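Local coordinates for protein GH26C (Muricauda sp. MAR_2010_75, PDB 6Q78) that probably hydrolyses internal beta-1,4-mannosidic linkages in mannan-type polysaccharides, as a family 26 endo-mannanase with a TIM-barrel fold, at residues A[87-92]-A[148-153]; A[115-120]-A[218-223]; A[142-147]-A[154-159]. All coordinates share one frame; numbering follows the deposited sequence.

Interaction 1 of 3, residues A[87-92]-A[148-153]; sequences DAFSSF and FDMGLV
The ring of Phe89 meets Met150 and Leu152 with its outer end, and both methyl groups come in obliquely to the ring. Its CZ atom lies 3.6 Å from Met150 CE. The same Phe89 CZ is 3.8 Å from Leu152 CD2. Phe89 CE2 is 4.1 Å from Met150 CE and from Leu152 CD2, so the ring meets both methyls through two adjacent atoms. The guanidinium of Arg146, on helix 132-150, makes a cation-pi contact with this ring. Asp109, Leu113, Asp143 and Ala147 also touch the Phe89 side chain.

Met150 approaches from the direction opposite to Phe89. Its chain runs out nearly straight through chi2 (-170°) and then bends at chi3 (-58°), which brings CE up to CZ of the ring. Leu152 offers the CD2 branch. Between these two residues the helix ends in a Schellman motif, with Gly151 at positive phi. That turn lets a residue of the last helical turn and a residue just ahead of strand 153-157 reach the same ring. On the other side, Phe89 sits in a turn that follows strand 81-86. There Asp87 O accepts from both Ser90 N, at 3.1 Å, and Ser91 N, at 2.9 Å.

No hydrogen bond crosses between 87-92 and 148-153. The contact is small and apolar and rests on van der Waals packing; Phe89 and Leu152 are buried, while Met150 is exposed.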
ATOM      1  N   ASP A  87       2.501  -3.589  -9.079  1.00  6.67           N
ATOM      2  CA  ASP A  87       3.305  -4.205 -10.144  1.00  6.44           C
ATOM      3  C   ASP A  87       2.977  -3.658 -11.529  1.00  6.66           C
ATOM      4  O   ASP A  87       2.974  -4.380 -12.535  1.00  7.05           O
ATOM      5  CB  ASP A  87       3.214  -5.736 -10.089  1.00  7.16           C
ATOM      6  CG  ASP A  87       3.823  -6.300  -8.820  1.00  9.87           C
ATOM      7  OD1 ASP A  87       4.753  -5.707  -8.277  1.00  9.71           O
ATOM      8  OD2 ASP A  87       3.359  -7.356  -8.350  1.00 12.09           O
ATOM      9  N   ALA A  88       2.712  -2.356 -11.591  1.00  6.61           N
ATOM     10  CA  ALA A  88       2.257  -1.774 -12.860  1.00  6.88           C
ATOM     11  C   ALA A  88       3.296  -1.937 -13.976  1.00  7.35           C
ATOM     12  O   ALA A  88       2.920  -1.951 -15.155  1.00  8.85           O
ATOM     13  CB  ALA A  88       1.928  -0.298 -12.661  1.00  9.46           C
ATOM     14  N   PHE A  89       4.592  -2.002 -13.648  1.00  7.31           N
ATOM     15  CA  PHE A  89       5.637  -2.099 -14.672  1.00  7.60           C
ATOM     16  C   PHE A  89       6.111  -3.529 -14.959  1.00  9.06           C
ATOM     17  O   PHE A  89       6.957  -3.703 -15.853  1.00 12.03           O
ATOM     18  CB  PHE A  89       6.824  -1.199 -14.304  1.00  8.65           C
ATOM     19  CG  PHE A  89       6.469   0.271 -14.138  1.00  9.10           C
ATOM     20  CD1 PHE A  89       5.663   0.926 -15.049  1.00 12.23           C
ATOM     21  CD2 PHE A  89       6.982   0.986 -13.073  1.00 20.27           C
ATOM     22  CE1 PHE A  89       5.337   2.268 -14.889  1.00 13.62           C
ATOM     23  CE2 PHE A  89       6.661   2.338 -12.900  1.00 18.78           C
ATOM     24  CZ  PHE A  89       5.829   2.973 -13.821  1.00 17.82           C
ATOM     25  N   SER A  90       5.537  -4.539 -14.292  1.00  8.59           N
ATOM     26  CA  SER A  90       5.998  -5.921 -14.442  1.00  7.82           C
ATOM     27  C   SER A  90       4.883  -6.961 -14.554  1.00 10.87           C
ATOM     28  O   SER A  90       5.185  -8.140 -14.825  1.00 13.79           O
ATOM     29  CB  SER A  90       6.871  -6.291 -13.231  1.00 11.91           C
ATOM     30  OG  SER A  90       6.157  -6.097 -11.993  1.00 17.57           O
ATOM     31  N   SER A  91       3.615  -6.593 -14.340  1.00  7.69           N
ATOM     32  CA  SER A  91       2.500  -7.533 -14.413  1.00  8.95           C
ATOM     33  C   SER A  91       1.428  -6.932 -15.302  1.00  9.69           C
ATOM     34  O   SER A  91       1.000  -5.793 -15.082  1.00  9.23           O
ATOM     35  CB  SER A  91       1.941  -7.839 -13.017  1.00 11.45           C
ATOM     36  OG  SER A  91       1.117  -9.018 -13.054  1.00 12.09           O
ATOM     37  N   PHE A  92       1.048  -7.670 -16.348  1.00  8.96           N
ATOM     38  CA  PHE A  92       0.191  -7.144 -17.388  1.00  9.46           C
ATOM     39  C   PHE A  92      -0.901  -8.141 -17.714  1.00 11.64           C
ATOM     40  O   PHE A  92      -0.665  -9.355 -17.705  1.00 10.35           O
ATOM     41  CB  PHE A  92       0.999  -6.885 -18.674  1.00  9.70           C
ATOM     42  CG  PHE A  92       2.314  -6.172 -18.438  1.00  9.33           C
ATOM     43  CD1 PHE A  92       3.476  -6.896 -18.204  1.00 10.66           C
ATOM     44  CD2 PHE A  92       2.372  -4.790 -18.450  1.00 11.63           C
ATOM     45  CE1 PHE A  92       4.691  -6.238 -17.995  1.00 13.41           C
ATOM     46  CE2 PHE A  92       3.577  -4.123 -18.257  1.00 11.13           C
ATOM     47  CZ  PHE A  92       4.733  -4.845 -18.023  1.00 10.81           C
ATOM     48  N   PHE A 148      10.397   6.337  -9.137  1.00  7.08           N
ATOM     49  CA  PHE A 148      10.838   7.538  -8.441  1.00  7.29           C
ATOM     50  C   PHE A 148      11.398   8.563  -9.425  1.00  7.77           C
ATOM     51  O   PHE A 148      11.128   9.767  -9.301  1.00  9.79           O
ATOM     52  CB  PHE A 148      11.902   7.161  -7.404  1.00  7.28           C
ATOM     53  CG  PHE A 148      12.468   8.331  -6.670  1.00  7.60           C
ATOM     54  CD1 PHE A 148      11.711   8.988  -5.714  1.00  8.65           C
ATOM     55  CD2 PHE A 148      13.741   8.781  -6.959  1.00  9.45           C
ATOM     56  CE1 PHE A 148      12.232  10.063  -5.026  1.00 10.41           C
ATOM     57  CE2 PHE A 148      14.285   9.868  -6.279  1.00 12.26           C
ATOM     58  CZ  PHE A 148      13.512  10.497  -5.296  1.00 11.42           C
ATOM     59  N   ASP A 149      12.193   8.108 -10.412  1.00  7.99           N
ATOM     60  CA  ASP A 149      12.739   9.063 -11.390  1.00  8.52           C
ATOM     61  C   ASP A 149      11.636   9.782 -12.153  1.00  8.63           C
ATOM     62  O   ASP A 149      11.840  10.914 -12.609  1.00 10.23           O
ATOM     63  CB  ASP A 149      13.655   8.354 -12.392  1.00  9.78           C
ATOM     64  CG  ASP A 149      15.021   7.976 -11.824  1.00 17.61           C
ATOM     65  OD1 ASP A 149      15.358   8.407 -10.695  1.00 13.78           O
ATOM     66  OD2 ASP A 149      15.769   7.248 -12.553  1.00 14.38           O
ATOM     67  N   MET A 150      10.479   9.146 -12.340  1.00  8.31           N
ATOM     68  CA  MET A 150       9.340   9.757 -13.022  1.00  8.46           C
ATOM     69  C   MET A 150       8.441  10.537 -12.066  1.00  8.35           C
ATOM     70  O   MET A 150       7.480  11.196 -12.526  1.00  8.55           O
ATOM     71  CB  MET A 150       8.534   8.665 -13.757  1.00  8.30           C
ATOM     72  CG  MET A 150       9.367   8.033 -14.863  1.00 10.87           C
ATOM     73  SD  MET A 150       8.400   6.957 -15.953  1.00 15.28           S
ATOM     74  CE  MET A 150       7.766   5.817 -14.771  1.00 15.27           C
ATOM     75  N   GLY A 151       8.743  10.488 -10.763  1.00  8.11           N
ATOM     76  CA  GLY A 151       7.988  11.210  -9.757  1.00  8.07           C
ATOM     77  C   GLY A 151       6.870  10.442  -9.092  1.00  7.67           C
ATOM     78  O   GLY A 151       6.144  11.024  -8.273  1.00  8.97           O
ATOM     79  N   LEU A 152       6.670   9.181  -9.449  1.00  7.89           N
ATOM     80  CA  LEU A 152       5.610   8.395  -8.839  1.00  8.31           C
ATOM     81  C   LEU A 152       5.903   8.153  -7.373  1.00  6.83           C
ATOM     82  O   LEU A 152       7.047   8.229  -6.919  1.00  7.39           O
ATOM     83  CB  LEU A 152       5.482   7.025  -9.504  1.00  9.23           C
ATOM     84  CG  LEU A 152       4.759   6.924 -10.855  1.00  9.52           C
ATOM     85  CD1 LEU A 152       5.392   7.758 -11.943  1.00 11.00           C
ATOM     86  CD2 LEU A 152       4.673   5.469 -11.257  1.00  6.96           C
ATOM     87  N   VAL A 153       4.833   7.833  -6.630  1.00  7.03           N
ATOM     88  CA  VAL A 153       4.913   7.381  -5.241  1.00  6.48           C
ATOM     89  C   VAL A 153       5.085   5.866  -5.247  1.00  6.18           C
ATOM     90  O   VAL A 153       4.471   5.167  -6.042  1.00  6.91           O
ATOM     91  CB  VAL A 153       3.624   7.788  -4.519  1.00  8.00           C
ATOM     92  CG1 VAL A 153       3.570   7.261  -3.103  1.00  8.07           C
ATOM     93  CG2 VAL A 153       3.445   9.309  -4.534  1.00 10.76           C
TER

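Interaction 2 of 3, residues A[115-120]-A[218-223]; sequences SDFMFI and VPIIFR
Phe222 holds its CG anti to the backbone N (chi1 179°), which swings its ring across to Phe117. Ile220 places CG1 between its backbone N and carbonyl carbon (chi1 66°) and extends it, so that CD1 reaches the same phenyl group.

The Phe117 ring receives both partners at its edge, near its plane. Phe117 CE2 is 3.7 Å from Phe222 CD2, and Phe117 CD2 is 3.7 Å from Phe222 CE2. Two neighbouring atoms of each ring therefore lie side by side. The planes are steeply inclined and the centroids of the Phe117 and Phe222 rings 5.6 Å apart, but Phe117 lies oblique to the Phe222 ring. Further round the edge, Phe117 CZ is 3.9 Å from Ile220 CD1, which comes from the opposite direction. With an alanine in place of Phe117, Ile220 CD1 and the Phe222 ring are likely to lose their shared partner, leaving a gap in this buried apolar layer.

The backbone that carries Phe117 is shaped by an Asx turn. Met118 N donates to Asp116 OD1 at 2.8 Å, meeting it from above the carboxylate plane.

Strands 112-116 and 220-223 are not direct neighbours in the parallel barrel sheet. Strand 153-157 runs between them, and its Phe156 stacks on Phe117. The contact thus spans that strand on the side where helices 132-150 and 193-208 pack.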
ATOM      1  N   SER A 115       4.662  -2.340  -4.798  1.00  5.82           N
ATOM      2  CA  SER A 115       5.588  -3.485  -4.841  1.00  5.78           C
ATOM      3  C   SER A 115       5.464  -4.281  -3.546  1.00  5.87           C
ATOM      4  O   SER A 115       4.710  -3.918  -2.635  1.00  5.96           O
ATOM      5  CB  SER A 115       7.035  -2.972  -4.937  1.00  6.57           C
ATOM      6  OG  SER A 115       7.170  -2.294  -6.212  1.00  6.96           O
ATOM      7  N   ASP A 116       6.200  -5.395  -3.466  1.00  5.90           N
ATOM      8  CA  ASP A 116       6.035  -6.340  -2.349  1.00  6.06           C
ATOM      9  C   ASP A 116       7.417  -6.761  -1.886  1.00  6.06           C
ATOM     10  O   ASP A 116       8.284  -7.083  -2.704  1.00  6.91           O
ATOM     11  CB  ASP A 116       5.239  -7.559  -2.840  1.00  6.25           C
ATOM     12  CG  ASP A 116       4.639  -8.412  -1.701  1.00  9.25           C
ATOM     13  OD1 ASP A 116       5.237  -8.540  -0.597  1.00  6.87           O
ATOM     14  OD2 ASP A 116       3.565  -9.043  -1.968  1.00 12.99           O
ATOM     15  N   PHE A 117       7.632  -6.777  -0.569  1.00  6.18           N
ATOM     16  CA  PHE A 117       8.871  -7.331  -0.006  1.00  6.76           C
ATOM     17  C   PHE A 117       8.943  -8.859  -0.023  1.00  6.45           C
ATOM     18  O   PHE A 117      10.020  -9.405   0.270  1.00  8.36           O
ATOM     19  CB  PHE A 117       9.096  -6.817   1.420  1.00  6.44           C
ATOM     20  CG  PHE A 117       9.702  -5.438   1.473  1.00  6.53           C
ATOM     21  CD1 PHE A 117      10.996  -5.231   1.003  1.00  6.40           C
ATOM     22  CD2 PHE A 117       9.009  -4.372   2.018  1.00  6.44           C
ATOM     23  CE1 PHE A 117      11.581  -3.956   1.040  1.00  9.34           C
ATOM     24  CE2 PHE A 117       9.581  -3.058   2.064  1.00  6.46           C
ATOM     25  CZ  PHE A 117      10.894  -2.890   1.561  1.00  7.59           C
ATOM     26  N   MET A 118       7.853  -9.553  -0.379  1.00  6.56           N
ATOM     27  CA  MET A 118       7.796 -11.025  -0.400  1.00  7.35           C
ATOM     28  C   MET A 118       9.069 -11.719  -0.913  1.00  9.09           C
ATOM     29  O   MET A 118       9.682 -12.540  -0.203  1.00  9.85           O
ATOM     30  CB  MET A 118       6.598 -11.407  -1.264  1.00  8.05           C
ATOM     31  CG  MET A 118       6.436 -12.915  -1.456  1.00 11.56           C
ATOM     32  SD  MET A 118       4.950 -13.295  -2.449  1.00 15.94           S
ATOM     33  CE  MET A 118       5.186 -12.442  -4.013  1.00 17.10           C
ATOM     34  N   PHE A 119       9.453 -11.467  -2.164  1.00  8.78           N
ATOM     35  CA  PHE A 119      10.596 -12.187  -2.712  1.00 10.50           C
ATOM     36  C   PHE A 119      11.918 -11.643  -2.155  1.00  6.77           C
ATOM     37  O   PHE A 119      12.931 -12.364  -2.148  1.00 10.73           O
ATOM     38  CB  PHE A 119      10.552 -12.086  -4.249  1.00 12.84           C
ATOM     39  CG  PHE A 119       9.428 -12.910  -4.917  1.00 10.04           C
ATOM     40  CD1 PHE A 119       8.991 -14.122  -4.377  1.00 14.64           C
ATOM     41  CD2 PHE A 119       8.749 -12.380  -6.002  1.00 14.36           C
ATOM     42  CE1 PHE A 119       7.954 -14.849  -4.974  1.00 17.13           C
ATOM     43  CE2 PHE A 119       7.725 -13.127  -6.622  1.00 13.83           C
ATOM     44  CZ  PHE A 119       7.321 -14.331  -6.082  1.00 15.22           C
ATOM     45  N   ILE A 120      11.934 -10.390  -1.701  1.00  6.55           N
ATOM     46  CA  ILE A 120      13.140  -9.799  -1.150  1.00  7.10           C
ATOM     47  C   ILE A 120      13.507 -10.457   0.168  1.00  9.83           C
ATOM     48  O   ILE A 120      14.702 -10.534   0.522  1.00 10.41           O
ATOM     49  CB  ILE A 120      12.906  -8.281  -1.046  1.00  7.33           C
ATOM     50  CG1 ILE A 120      12.689  -7.716  -2.465  1.00  9.39           C
ATOM     51  CG2 ILE A 120      14.048  -7.566  -0.314  1.00  9.30           C
ATOM     52  CD1 ILE A 120      12.148  -6.285  -2.463  1.00  8.93           C
ATOM     53  N   VAL A 218      15.106   6.999  -2.298  1.00  9.48           N
ATOM     54  CA  VAL A 218      13.707   6.903  -2.704  1.00  9.49           C
ATOM     55  C   VAL A 218      12.846   6.736  -1.456  1.00  7.93           C
ATOM     56  O   VAL A 218      12.983   5.719  -0.746  1.00  8.56           O
ATOM     57  CB  VAL A 218      13.486   5.683  -3.612  1.00  8.26           C
ATOM     58  CG1 VAL A 218      11.993   5.551  -3.954  1.00  7.91           C
ATOM     59  CG2 VAL A 218      14.353   5.788  -4.867  1.00 12.07           C
ATOM     60  N   PRO A 219      11.918   7.650  -1.152  1.00  7.20           N
ATOM     61  CA  PRO A 219      10.996   7.394  -0.031  1.00  7.74           C
ATOM     62  C   PRO A 219      10.049   6.272  -0.387  1.00  8.21           C
ATOM     63  O   PRO A 219       9.537   6.215  -1.503  1.00  9.37           O
ATOM     64  CB  PRO A 219      10.238   8.722   0.132  1.00 10.49           C
ATOM     65  CG  PRO A 219      11.175   9.752  -0.534  1.00  8.33           C
ATOM     66  CD  PRO A 219      11.758   9.009  -1.702  1.00  7.81           C
ATOM     67  N   ILE A 220       9.834   5.358   0.566  1.00  7.40           N
ATOM     68  CA  ILE A 220       8.812   4.351   0.339  1.00  8.51           C
ATOM     69  C   ILE A 220       7.809   4.356   1.478  1.00  8.04           C
ATOM     70  O   ILE A 220       8.145   4.632   2.638  1.00  8.40           O
ATOM     71  CB  ILE A 220       9.394   2.947   0.118  1.00  9.98           C
ATOM     72  CG1 ILE A 220      10.081   2.429   1.362  1.00  9.28           C
ATOM     73  CG2 ILE A 220      10.326   2.885  -1.138  1.00  9.46           C
ATOM     74  CD1 ILE A 220      10.291   0.925   1.315  1.00 11.15           C
ATOM     75  N   ILE A 221       6.573   4.013   1.138  1.00  7.61           N
ATOM     76  CA  ILE A 221       5.534   3.764   2.138  1.00  6.71           C
ATOM     77  C   ILE A 221       5.523   2.272   2.420  1.00  7.30           C
ATOM     78  O   ILE A 221       5.362   1.466   1.506  1.00  9.58           O
ATOM     79  CB  ILE A 221       4.171   4.231   1.620  1.00  6.59           C
ATOM     80  CG1 ILE A 221       4.191   5.748   1.324  1.00  8.13           C
ATOM     81  CG2 ILE A 221       3.070   3.813   2.605  1.00  6.85           C
ATOM     82  CD1 ILE A 221       3.005   6.221   0.573  1.00 11.22           C
ATOM     83  N   PHE A 222       5.758   1.901   3.667  1.00  7.08           N
ATOM     84  CA  PHE A 222       5.816   0.504   4.077  1.00  5.88           C
ATOM     85  C   PHE A 222       4.518   0.171   4.824  1.00  8.01           C
ATOM     86  O   PHE A 222       4.154   0.848   5.816  1.00  7.45           O
ATOM     87  CB  PHE A 222       7.045   0.318   4.975  1.00  6.04           C
ATOM     88  CG  PHE A 222       7.232  -1.089   5.519  1.00  7.92           C
ATOM     89  CD1 PHE A 222       7.592  -1.277   6.857  1.00  7.02           C
ATOM     90  CD2 PHE A 222       7.161  -2.197   4.695  1.00 11.62           C
ATOM     91  CE1 PHE A 222       7.854  -2.554   7.355  1.00  9.54           C
ATOM     92  CE2 PHE A 222       7.379  -3.489   5.217  1.00 11.17           C
ATOM     93  CZ  PHE A 222       7.752  -3.628   6.530  1.00  7.60           C
ATOM     94  N   ARG A 223       3.790  -0.838   4.306  1.00  6.87           N
ATOM     95  CA  ARG A 223       2.448  -1.216   4.777  1.00  6.04           C
ATOM     96  C   ARG A 223       2.455  -2.671   5.219  1.00  6.09           C
ATOM     97  O   ARG A 223       1.979  -3.535   4.477  1.00  8.33           O
ATOM     98  CB  ARG A 223       1.429  -0.994   3.647  1.00  7.70           C
ATOM     99  CG  ARG A 223      -0.027  -1.187   4.050  1.00  7.58           C
ATOM    100  CD  ARG A 223      -0.941  -0.743   2.913  1.00  6.81           C
ATOM    101  NE  ARG A 223      -0.844  -1.625   1.748  1.00  8.40           N
ATOM    102  CZ  ARG A 223      -1.664  -2.652   1.504  1.00  6.94           C
ATOM    103  NH1 ARG A 223      -2.652  -2.977   2.336  1.00  8.85           N
ATOM    104  NH2 ARG A 223      -1.517  -3.354   0.394  1.00  9.73           N
TER

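Interaction 3 of 3, residues A[142-147]-A[154-159]; sequences DDVLRA and NVFCWH
Helix 142-147 and strand 154-157 run nearly antiparallel, at 150°, with their axes 9.8 Å apart at closest approach and Val144 facing Asn154. Val144 carries most of the helix side. Its CG1 is anti to the backbone N (chi1 165°), which leaves CG2 beside that nitrogen and aimed between Asn154 and Phe156. Val144 CG2 lies 3.5 Å from Asn154 OD1 and 3.7 Å from Phe156 CZ. It meets the Phe156 ring obliquely, at the far end from CB.

The amide of Asn154 extends to the helix backbone at Val144. Asn154 ND2 donates to Val144 O in a weak bond, 3.4 Å long with an N-H...O angle of 139°. The bond gives this buried amide no more than a weak hold on the helix carbonyl. Asn154 OD1 is turned to the apolar surface instead, with Ala147 CB 3.6 Å away.

The pairing belongs to the beta-alpha-beta crossover of strand 112-116, helix 132-150 and strand 153-157, a building unit of the TIM barrel. The helix packs on the outside of the strand that follows it. Ser115, on the preceding strand, touches both Val144 and Phe156, so the helix rests across both parallel strands. Phe156 also reaches Phe206 of helix 193-208. At the other end of this segment, beyond the strand, His159 NE2 hydrogen-bonds O2 of a Tris molecule, probably taken up from the crystallisation liquor.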
ATOM      1  N   ASP A 142      14.649  -2.058  -9.889  1.00  7.88           N
ATOM      2  CA  ASP A 142      14.655  -1.269 -11.123  1.00  7.66           C
ATOM      3  C   ASP A 142      13.310  -0.564 -11.349  1.00  7.46           C
ATOM      4  O   ASP A 142      13.285   0.608 -11.754  1.00  8.13           O
ATOM      5  CB  ASP A 142      14.940  -2.174 -12.303  1.00 10.57           C
ATOM      6  CG  ASP A 142      16.410  -2.596 -12.390  1.00 15.99           C
ATOM      7  OD1 ASP A 142      17.263  -2.082 -11.609  1.00 19.67           O
ATOM      8  OD2 ASP A 142      16.706  -3.443 -13.246  1.00 21.53           O
ATOM      9  N   ASP A 143      12.188  -1.237 -11.068  1.00  8.81           N
ATOM     10  CA  ASP A 143      10.878  -0.610 -11.286  1.00  6.94           C
ATOM     11  C   ASP A 143      10.640   0.521 -10.288  1.00  6.68           C
ATOM     12  O   ASP A 143      10.081   1.570 -10.656  1.00  7.03           O
ATOM     13  CB  ASP A 143       9.764  -1.664 -11.155  1.00  7.70           C
ATOM     14  CG  ASP A 143       9.696  -2.624 -12.330  1.00  9.90           C
ATOM     15  OD1 ASP A 143       8.905  -3.629 -12.239  1.00 11.57           O
ATOM     16  OD2 ASP A 143      10.416  -2.417 -13.318  1.00 14.70           O
ATOM     17  N   VAL A 144      11.093   0.347  -9.035  1.00  6.50           N
ATOM     18  CA  VAL A 144      10.941   1.390  -8.020  1.00  6.37           C
ATOM     19  C   VAL A 144      11.782   2.621  -8.372  1.00  7.65           C
ATOM     20  O   VAL A 144      11.324   3.770  -8.209  1.00  7.87           O
ATOM     21  CB  VAL A 144      11.294   0.802  -6.642  1.00  6.69           C
ATOM     22  CG1 VAL A 144      11.523   1.899  -5.561  1.00  8.63           C
ATOM     23  CG2 VAL A 144      10.153  -0.120  -6.188  1.00  8.24           C
ATOM     24  N   LEU A 145      13.025   2.407  -8.823  1.00  6.97           N
ATOM     25  CA  LEU A 145      13.857   3.545  -9.204  1.00  7.36           C
ATOM     26  C   LEU A 145      13.284   4.247 -10.419  1.00  7.53           C
ATOM     27  O   LEU A 145      13.294   5.497 -10.475  1.00  9.06           O
ATOM     28  CB  LEU A 145      15.306   3.120  -9.473  1.00  7.74           C
ATOM     29  CG  LEU A 145      16.050   2.487  -8.301  1.00 12.99           C
ATOM     30  CD1 LEU A 145      17.470   2.074  -8.781  1.00 13.06           C
ATOM     31  CD2 LEU A 145      16.159   3.474  -7.148  1.00 19.02           C
ATOM     32  N   ARG A 146      12.779   3.479 -11.402  1.00  7.56           N
ATOM     33  CA  ARG A 146      12.090   4.063 -12.558  1.00  8.51           C
ATOM     34  C   ARG A 146      10.906   4.905 -12.099  1.00  9.34           C
ATOM     35  O   ARG A 146      10.713   6.056 -12.543  1.00  8.47           O
ATOM     36  CB  ARG A 146      11.592   2.926 -13.457  1.00 11.30           C
ATOM     37  CG  ARG A 146      10.516   3.296 -14.511  1.00 13.10           C
ATOM     38  CD  ARG A 146      10.263   2.085 -15.408  1.00 17.61           C
ATOM     39  NE  ARG A 146       9.133   2.221 -16.308  1.00 20.51           N
ATOM     40  CZ  ARG A 146       8.667   1.220 -17.045  1.00 20.60           C
ATOM     41  NH1 ARG A 146       9.226   0.016 -16.953  1.00 22.85           N
ATOM     42  NH2 ARG A 146       7.633   1.415 -17.858  1.00 30.00           N
ATOM     43  N   ALA A 147      10.100   4.354 -11.186  1.00  7.36           N
ATOM     44  CA  ALA A 147       8.950   5.102 -10.684  1.00  6.97           C
ATOM     45  C   ALA A 147       9.392   6.403 -10.023  1.00  7.10           C
ATOM     46  O   ALA A 147       8.830   7.478 -10.301  1.00  7.87           O
ATOM     47  CB  ALA A 147       8.148   4.235  -9.695  1.00  9.33           C
ATOM     48  N   ASN A 154       5.892   5.341  -4.316  1.00  7.48           N
ATOM     49  CA  ASN A 154       6.112   3.893  -4.163  1.00  7.57           C
ATOM     50  C   ASN A 154       5.566   3.412  -2.825  1.00  7.80           C
ATOM     51  O   ASN A 154       5.899   3.976  -1.780  1.00  7.21           O
ATOM     52  CB  ASN A 154       7.611   3.553  -4.219  1.00  7.36           C
ATOM     53  CG  ASN A 154       8.179   3.592  -5.616  1.00  6.75           C
ATOM     54  OD1 ASN A 154       7.968   2.664  -6.413  1.00  8.17           O
ATOM     55  ND2 ASN A 154       8.904   4.652  -5.935  1.00  8.59           N
ATOM     56  N   VAL A 155       4.767   2.349  -2.860  1.00  5.91           N
ATOM     57  CA  VAL A 155       4.228   1.701  -1.667  1.00  5.55           C
ATOM     58  C   VAL A 155       4.661   0.237  -1.691  1.00  7.45           C
ATOM     59  O   VAL A 155       4.562  -0.416  -2.736  1.00  8.54           O
ATOM     60  CB  VAL A 155       2.692   1.824  -1.617  1.00  7.34           C
ATOM     61  CG1 VAL A 155       2.180   1.268  -0.275  1.00  9.93           C
ATOM     62  CG2 VAL A 155       2.256   3.252  -1.817  1.00 15.64           C
ATOM     63  N   PHE A 156       5.142  -0.281  -0.551  1.00  6.40           N
ATOM     64  CA  PHE A 156       5.443  -1.708  -0.397  1.00  5.39           C
ATOM     65  C   PHE A 156       4.557  -2.354   0.649  1.00  6.43           C
ATOM     66  O   PHE A 156       4.479  -1.860   1.786  1.00  7.87           O
ATOM     67  CB  PHE A 156       6.874  -1.933   0.100  1.00  5.69           C
ATOM     68  CG  PHE A 156       7.925  -1.942  -0.978  1.00  6.34           C
ATOM     69  CD1 PHE A 156       8.308  -0.747  -1.614  1.00  7.98           C
ATOM     70  CD2 PHE A 156       8.516  -3.133  -1.368  1.00  6.23           C
ATOM     71  CE1 PHE A 156       9.304  -0.743  -2.607  1.00  7.96           C
ATOM     72  CE2 PHE A 156       9.542  -3.129  -2.341  1.00  6.19           C
ATOM     73  CZ  PHE A 156       9.931  -1.928  -2.948  1.00  6.05           C
ATOM     74  N   CYS A 157       3.932  -3.471   0.278  1.00  5.64           N
ATOM     75  CA  CYS A 157       3.337  -4.393   1.237  1.00  5.62           C
ATOM     76  C   CYS A 157       4.336  -5.531   1.442  1.00  6.44           C
ATOM     77  O   CYS A 157       5.452  -5.508   0.903  1.00  6.67           O
ATOM     78  CB  CYS A 157       1.954  -4.872   0.770  1.00  6.43           C
ATOM     79  SG  CYS A 157       2.004  -5.834  -0.784  1.00  9.77           S
ATOM     80  N   TRP A 158       3.970  -6.521   2.267  1.00  5.89           N
ATOM     81  CA  TRP A 158       4.897  -7.604   2.600  1.00  5.93           C
ATOM     82  C   TRP A 158       4.106  -8.887   2.815  1.00  6.83           C
ATOM     83  O   TRP A 158       3.589  -9.134   3.919  1.00  6.66           O
ATOM     84  CB  TRP A 158       5.672  -7.224   3.847  1.00  8.19           C
ATOM     85  CG  TRP A 158       6.765  -8.196   4.186  1.00  7.66           C
ATOM     86  CD1 TRP A 158       7.308  -9.164   3.365  1.00  7.78           C
ATOM     87  CD2 TRP A 158       7.510  -8.247   5.404  1.00  6.35           C
ATOM     88  NE1 TRP A 158       8.332  -9.841   4.026  1.00  7.24           N
ATOM     89  CE2 TRP A 158       8.475  -9.282   5.276  1.00  6.53           C
ATOM     90  CE3 TRP A 158       7.437  -7.542   6.600  1.00  6.57           C
ATOM     91  CZ2 TRP A 158       9.371  -9.583   6.290  1.00  7.42           C
ATOM     92  CZ3 TRP A 158       8.321  -7.874   7.628  1.00  9.99           C
ATOM     93  CH2 TRP A 158       9.265  -8.873   7.461  1.00  8.89           C
ATOM     94  N   HIS A 159       4.047  -9.729   1.770  1.00  6.26           N
ATOM     95  CA  HIS A 159       3.474 -11.061   1.934  1.00  6.59           C
ATOM     96  C   HIS A 159       4.582 -11.945   2.496  1.00  7.52           C
ATOM     97  O   HIS A 159       5.327 -12.635   1.777  1.00  9.58           O
ATOM     98  CB  HIS A 159       2.882 -11.578   0.631  1.00  7.13           C
ATOM     99  CG  HIS A 159       1.577 -10.937   0.275  1.00  6.73           C
ATOM    100  ND1 HIS A 159       1.503  -9.730  -0.394  1.00  9.12           N
ATOM    101  CD2 HIS A 159       0.294 -11.343   0.470  1.00  9.95           C
ATOM    102  CE1 HIS A 159       0.229  -9.409  -0.571  1.00  8.36           C
ATOM    103  NE2 HIS A 159      -0.525 -10.358  -0.039  1.00 10.83           N
TER

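In the fold
All three interactions lie in one sector of the barrel. Interactions 1 and 3 share helix 132-150, and their centres are about 7 Å apart. Leu152 N is 2.9 Å from Ala147 O, a probable hydrogen bond that joins them through the helix end. Interactions 2 and 3 are closer, with centres about 5 Å apart. Ile221 O and Phe156 N, 2.7 Å apart, probably hydrogen-bond between neighbouring strands. Phe148 packs on Val218 and Pro219, linking interaction 1 to interaction 2. Near the C-terminal strand ends, where TIM-barrel active sites lie, Asp116 OD2 is 2.7 Å from His159 ND1. The bound Tris lies at this end, and Arg223 forms salt bridges to Asp297 and Glu335.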